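Long-range contact in salicylate 5-hydroxylase, large oxygenase component (Ralstonia sp., PDB 7C8Z), which hydroxylates salicylate at its 5-position to give gentisate, as the iron- and [2Fe-2S]-containing oxygenase component of a multicomponent system in naphthalene degradation: residues V71-R85 / M95-N108. Numbering follows the deposited sequence.
Sequences VGLEAEIPNPGDFKR and MVRDPDGGINVVEN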
loop_
_atom_site.group_PDB
_atom_site.type_symbol
_atom_site.label_atom_id
_atom_site.label_comp_id
_atom_site.label_asym_id
_atom_site.label_seq_id
_atom_site.Cartn_x
_atom_site.Cartn_y
_atom_site.Cartn_z
ATOM N N VAL A 71 21.373 -14.490 -14.638
ATOM C CA VAL A 71 21.544 -13.048 -14.537
ATOM C C VAL A 71 21.317 -12.318 -15.856
ATOM O O VAL A 71 21.125 -11.090 -15.835
ATOM C CB VAL A 71 22.924 -12.674 -13.955
ATOM C CG1 VAL A 71 23.080 -13.230 -12.545
ATOM C CG2 VAL A 71 24.042 -13.154 -14.854
ATOM N N GLY A 72 21.316 -12.985 -17.006
ATOM C CA GLY A 72 20.834 -12.273 -18.180
ATOM C C GLY A 72 21.320 -12.882 -19.485
ATOM O O GLY A 72 21.635 -14.064 -19.558
ATOM N N LEU A 73 21.322 -12.039 -20.515
ATOM C CA LEU A 73 21.797 -12.395 -21.841
ATOM C C LEU A 73 22.976 -11.512 -22.227
ATOM O O LEU A 73 23.034 -10.334 -21.857
ATOM C CB LEU A 73 20.685 -12.245 -22.880
ATOM C CG LEU A 73 19.450 -13.109 -22.631
ATOM C CD1 LEU A 73 18.514 -13.053 -23.830
ATOM C CD2 LEU A 73 19.882 -14.533 -22.337
ATOM N N GLU A 74 23.904 -12.081 -23.004
ATOM C CA GLU A 74 25.058 -11.308 -23.451
ATOM C C GLU A 74 24.635 -10.121 -24.307
ATOM O O GLU A 74 25.260 -9.056 -24.244
ATOM C CB GLU A 74 26.030 -12.198 -24.222
ATOM C CG GLU A 74 26.624 -13.316 -23.394
ATOM C CD GLU A 74 27.996 -13.746 -23.884
ATOM O OE1 GLU A 74 28.772 -12.874 -24.333
ATOM O OE2 GLU A 74 28.298 -14.960 -23.818
ATOM N N ALA A 75 23.579 -10.286 -25.108
ATOM C CA ALA A 75 23.107 -9.208 -25.968
ATOM C C ALA A 75 22.639 -7.991 -25.183
ATOM O O ALA A 75 22.587 -6.892 -25.745
ATOM C CB ALA A 75 21.977 -9.708 -26.867
ATOM N N GLU A 76 22.289 -8.152 -23.903
ATOM C CA GLU A 76 21.921 -6.989 -23.103
ATOM C C GLU A 76 23.118 -6.102 -22.792
ATOM O O GLU A 76 22.930 -4.949 -22.393
ATOM C CB GLU A 76 21.257 -7.416 -21.791
ATOM C CG GLU A 76 20.324 -8.606 -21.906
ATOM C CD GLU A 76 19.473 -8.803 -20.667
ATOM O OE1 GLU A 76 18.488 -8.065 -20.484
ATOM O OE2 GLU A 76 19.805 -9.690 -19.860
ATOM N N ILE A 77 24.339 -6.598 -22.973
ATOM C CA ILE A 77 25.529 -5.815 -22.649
ATOM C C ILE A 77 26.585 -6.012 -23.733
ATOM O O ILE A 77 27.638 -6.614 -23.474
ATOM C CB ILE A 77 26.066 -6.185 -21.256
ATOM C CG1 ILE A 77 26.050 -7.701 -21.047
ATOM C CG2 ILE A 77 25.233 -5.519 -20.174
ATOM C CD1 ILE A 77 27.059 -8.176 -20.023
ATOM N N PRO A 78 26.357 -5.512 -24.952
ATOM C CA PRO A 78 27.277 -5.848 -26.053
ATOM C C PRO A 78 28.628 -5.164 -25.957
ATOM O O PRO A 78 29.645 -5.774 -26.312
ATOM C CB PRO A 78 26.504 -5.390 -27.296
ATOM C CG PRO A 78 25.623 -4.295 -26.804
ATOM C CD PRO A 78 25.227 -4.683 -25.407
ATOM N N ASN A 79 28.674 -3.919 -25.509
ATOM C CA ASN A 79 29.896 -3.133 -25.548
ATOM C C ASN A 79 30.536 -3.046 -24.170
ATOM O O ASN A 79 29.870 -3.236 -23.149
ATOM C CB ASN A 79 29.589 -1.729 -26.069
ATOM C CG ASN A 79 28.837 -1.751 -27.385
ATOM O OD1 ASN A 79 29.116 -2.575 -28.257
ATOM N ND2 ASN A 79 27.861 -0.858 -27.525
ATOM N N PRO A 80 31.834 -2.751 -24.102
ATOM C CA PRO A 80 32.478 -2.581 -22.794
ATOM C C PRO A 80 31.870 -1.417 -22.024
ATOM O O PRO A 80 31.565 -0.361 -22.586
ATOM C CB PRO A 80 33.945 -2.319 -23.149
ATOM C CG PRO A 80 34.116 -2.881 -24.512
ATOM C CD PRO A 80 32.806 -2.687 -25.207
ATOM N N GLY A 81 31.705 -1.618 -20.719
ATOM C CA GLY A 81 31.023 -0.674 -19.871
ATOM C C GLY A 81 29.527 -0.882 -19.777
ATOM O O GLY A 81 28.907 -0.395 -18.828
ATOM N N ASP A 82 28.932 -1.598 -20.725
ATOM C CA ASP A 82 27.503 -1.872 -20.670
ATOM C C ASP A 82 27.188 -2.747 -19.464
ATOM O O ASP A 82 27.792 -3.807 -19.273
ATOM C CB ASP A 82 27.039 -2.550 -21.957
ATOM C CG ASP A 82 27.056 -1.613 -23.149
ATOM O OD1 ASP A 82 27.428 -0.433 -22.976
ATOM O OD2 ASP A 82 26.697 -2.057 -24.260
ATOM N N PHE A 83 26.252 -2.290 -18.641
ATOM C CA PHE A 83 25.842 -2.999 -17.441
ATOM C C PHE A 83 24.326 -3.143 -17.391
ATOM O O PHE A 83 23.582 -2.302 -17.914
ATOM C CB PHE A 83 26.345 -2.287 -16.168
ATOM C CG PHE A 83 25.579 -1.033 -15.820
ATOM C CD1 PHE A 83 24.409 -1.096 -15.069
ATOM C CD2 PHE A 83 26.045 0.209 -16.216
ATOM C CE1 PHE A 83 23.713 0.047 -14.747
ATOM C CE2 PHE A 83 25.357 1.357 -15.886
ATOM C CZ PHE A 83 24.185 1.276 -15.156
ATOM N N LYS A 84 23.892 -4.225 -16.745
ATOM C CA LYS A 84 22.495 -4.476 -16.419
ATOM C C LYS A 84 22.421 -4.869 -14.949
ATOM O O LYS A 84 23.128 -5.785 -14.515
ATOM C CB LYS A 84 21.905 -5.576 -17.306
ATOM C CG LYS A 84 20.434 -5.848 -17.054
ATOM C CD LYS A 84 20.034 -7.247 -17.513
ATOM C CE LYS A 84 18.797 -7.736 -16.771
ATOM N NZ LYS A 84 18.108 -8.855 -17.468
ATOM N N ARG A 85 21.608 -4.151 -14.176
ATOM C CA ARG A 85 21.371 -4.528 -12.790
ATOM C C ARG A 85 20.285 -5.597 -12.729
ATOM O O ARG A 85 19.259 -5.498 -13.408
ATOM C CB ARG A 85 20.975 -3.305 -11.957
ATOM C CG ARG A 85 20.572 -3.623 -10.512
ATOM C CD ARG A 85 20.383 -2.370 -9.663
ATOM N NE ARG A 85 19.317 -1.505 -10.172
ATOM C CZ ARG A 85 18.025 -1.616 -9.859
ATOM N NH1 ARG A 85 17.604 -2.562 -9.028
ATOM N NH2 ARG A 85 17.147 -0.773 -10.384
ATOM N N MET A 95 25.634 -7.062 -13.680
ATOM C CA MET A 95 26.297 -7.815 -14.738
ATOM C C MET A 95 26.826 -6.808 -15.750
ATOM O O MET A 95 26.041 -6.108 -16.398
ATOM C CB MET A 95 25.329 -8.798 -15.394
ATOM C CG MET A 95 25.807 -9.338 -16.732
ATOM S SD MET A 95 24.556 -10.293 -17.616
ATOM C CE MET A 95 23.674 -8.993 -18.475
ATOM N N VAL A 96 28.146 -6.710 -15.872
ATOM C CA VAL A 96 28.765 -5.707 -16.729
ATOM C C VAL A 96 29.743 -6.376 -17.684
ATOM O O VAL A 96 30.457 -7.315 -17.314
ATOM C CB VAL A 96 29.474 -4.614 -15.899
ATOM C CG1 VAL A 96 30.580 -5.218 -15.041
ATOM C CG2 VAL A 96 30.014 -3.518 -16.810
ATOM N N ARG A 97 29.801 -5.870 -18.912
ATOM C CA ARG A 97 30.789 -6.352 -19.860
ATOM C C ARG A 97 32.122 -5.670 -19.591
ATOM O O ARG A 97 32.206 -4.439 -19.570
ATOM C CB ARG A 97 30.357 -6.091 -21.300
ATOM C CG ARG A 97 31.431 -6.507 -22.298
ATOM C CD ARG A 97 30.851 -6.939 -23.627
ATOM N NE ARG A 97 29.685 -7.804 -23.475
ATOM C CZ ARG A 97 29.740 -9.121 -23.309
ATOM N NH1 ARG A 97 30.912 -9.742 -23.267
ATOM N NH2 ARG A 97 28.619 -9.818 -23.189
ATOM N N ASP A 98 33.162 -6.473 -19.398
ATOM C CA ASP A 98 34.489 -5.973 -19.078
ATOM C C ASP A 98 35.139 -5.378 -20.322
ATOM O O ASP A 98 34.838 -5.796 -21.444
ATOM C CB ASP A 98 35.362 -7.100 -18.536
ATOM C CG ASP A 98 36.539 -6.590 -17.734
ATOM O OD1 ASP A 98 36.367 -6.364 -16.519
ATOM O OD2 ASP A 98 37.630 -6.405 -18.315
ATOM N N PRO A 99 36.031 -4.386 -20.151
ATOM C CA PRO A 99 36.762 -3.841 -21.306
ATOM C C PRO A 99 37.492 -4.885 -22.145
ATOM O O PRO A 99 37.748 -4.647 -23.329
ATOM C CB PRO A 99 37.751 -2.868 -20.654
ATOM C CG PRO A 99 37.045 -2.396 -19.435
ATOM C CD PRO A 99 36.214 -3.555 -18.945
ATOM N N ASP A 100 37.828 -6.038 -21.562
ATOM C CA ASP A 100 38.501 -7.078 -22.331
ATOM C C ASP A 100 37.545 -7.903 -23.182
ATOM O O ASP A 100 37.995 -8.582 -24.111
ATOM C CB ASP A 100 39.287 -8.010 -21.404
ATOM C CG ASP A 100 38.426 -8.629 -20.312
ATOM O OD1 ASP A 100 37.255 -8.977 -20.572
ATOM O OD2 ASP A 100 38.934 -8.775 -19.180
ATOM N N GLY A 101 36.246 -7.850 -22.899
ATOM C CA GLY A 101 35.265 -8.638 -23.615
ATOM C C GLY A 101 34.566 -9.685 -22.777
ATOM O O GLY A 101 33.566 -10.248 -23.237
ATOM N N GLY A 102 35.050 -9.967 -21.568
ATOM C CA GLY A 102 34.385 -10.895 -20.677
ATOM C C GLY A 102 33.216 -10.240 -19.956
ATOM O O GLY A 102 32.841 -9.096 -20.217
ATOM N N ILE A 103 32.628 -10.996 -19.030
ATOM C CA ILE A 103 31.457 -10.546 -18.283
ATOM C C ILE A 103 31.731 -10.711 -16.794
ATOM O O ILE A 103 31.969 -11.829 -16.326
ATOM C CB ILE A 103 30.190 -11.314 -18.691
ATOM C CG1 ILE A 103 29.841 -11.001 -20.143
ATOM C CG2 ILE A 103 29.027 -10.963 -17.766
ATOM C CD1 ILE A 103 28.739 -11.860 -20.693
ATOM N N ASN A 104 31.690 -9.607 -16.054
ATOM C CA ASN A 104 31.814 -9.625 -14.604
ATOM C C ASN A 104 30.442 -9.494 -13.957
ATOM O O ASN A 104 29.542 -8.840 -14.490
ATOM C CB ASN A 104 32.713 -8.489 -14.101
ATOM C CG ASN A 104 33.900 -8.219 -15.012
ATOM O OD1 ASN A 104 34.415 -9.125 -15.668
ATOM N ND2 ASN A 104 34.352 -6.968 -15.039
ATOM N N VAL A 105 30.283 -10.131 -12.801
ATOM C CA VAL A 105 29.076 -9.994 -11.997
ATOM C C VAL A 105 29.499 -9.699 -10.567
ATOM O O VAL A 105 30.190 -10.510 -9.940
ATOM C CB VAL A 105 28.187 -11.245 -12.053
ATOM C CG1 VAL A 105 27.118 -11.176 -10.969
ATOM C CG2 VAL A 105 27.551 -11.367 -13.424
ATOM N N VAL A 106 29.091 -8.538 -10.058
ATOM C CA VAL A 106 29.478 -8.102 -8.723
ATOM C C VAL A 106 28.225 -7.808 -7.911
ATOM O O VAL A 106 27.150 -7.546 -8.449
ATOM C CB VAL A 106 30.397 -6.867 -8.763
ATOM C CG1 VAL A 106 31.635 -7.157 -9.601
ATOM C CG2 VAL A 106 29.633 -5.660 -9.305
ATOM N N GLU A 107 28.374 -7.846 -6.593
ATOM C CA GLU A 107 27.254 -7.553 -5.714
ATOM C C GLU A 107 27.045 -6.046 -5.604
ATOM O O GLU A 107 27.999 -5.285 -5.431
ATOM C CB GLU A 107 27.485 -8.163 -4.332
ATOM C CG GLU A 107 26.345 -7.916 -3.360
ATOM C CD GLU A 107 26.296 -8.933 -2.243
ATOM O OE1 GLU A 107 25.230 -9.056 -1.605
ATOM O OE2 GLU A 107 27.319 -9.606 -2.002
ATOM N N ASN A 108 25.783 -5.622 -5.704
ATOM C CA ASN A 108 25.416 -4.209 -5.679
ATOM C C ASN A 108 25.360 -3.684 -4.250
ATOM O O ASN A 108 24.358 -3.087 -3.842
ATOM C CB ASN A 108 24.061 -4.003 -6.371
ATOM C CG ASN A 108 23.734 -2.533 -6.625
ATOM O OD1 ASN A 108 24.581 -1.655 -6.471
ATOM N ND2 ASN A 108 22.496 -2.267 -7.010
#
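Strands 82-88 and 91-97 form an antiparallel hairpin in the Rieske domain, and the chain running into it, 71-81, folds back over the face that carries Met95. Lys84 and Met95 make the hydrogen-bonded pair, with Lys84 N to Met95 O and Met95 N to Lys84 O both 2.9 Å; Phe83 and Val96 form the adjoining non-hydrogen-bonded pair. Arg97 N to Asp82 O and Gly81 N to Arg97 O carry the ladder into the type II turn 79-82, in which Pro80 CB rests on Pro99 CA.

The Met95 side chain lies between the hairpin strands and the incoming chain. Met95 CG lies anti to the backbone N (chi1 164°), and the bend at chi3 brings Met95 CE within 3.7 Å of both Leu73 O and Ile77 CG1, while SD lies against Val71 CG2. Ile77 CD1 reaches in from the loop, 3.7 Å from Met95 CG and close to Ile103 CG1. Glu76 OE2, bonded to Leu73 N and Lys84 NZ, borders this apolar group.

Arg97 turns at chi3 (-44°), setting its guanidinium against the loop: NE is directed at Ile77 O, near the guanidinium plane, in a hydrogen bond modelled too short to be trusted in length, while Glu74 OE1 takes a salt bridge from Arg97 NH2 (3.3 Å), tilted from that plane. Toward the [2Fe-2S] cluster, about 10 Å from the Asn108 side chain, Asn108 ND2 approaches Arg85 CD, while Asn108 OD1 accepts from Cys118 N. Strand 184-188 pairs with Val71 and Gly72 in a classic bulge.

One arginine thus links the Glu74 carboxylate, and probably a loop carbonyl, to the hairpin, and the Glu74 charge would probably favour this guanidinium orientation beside Ile77.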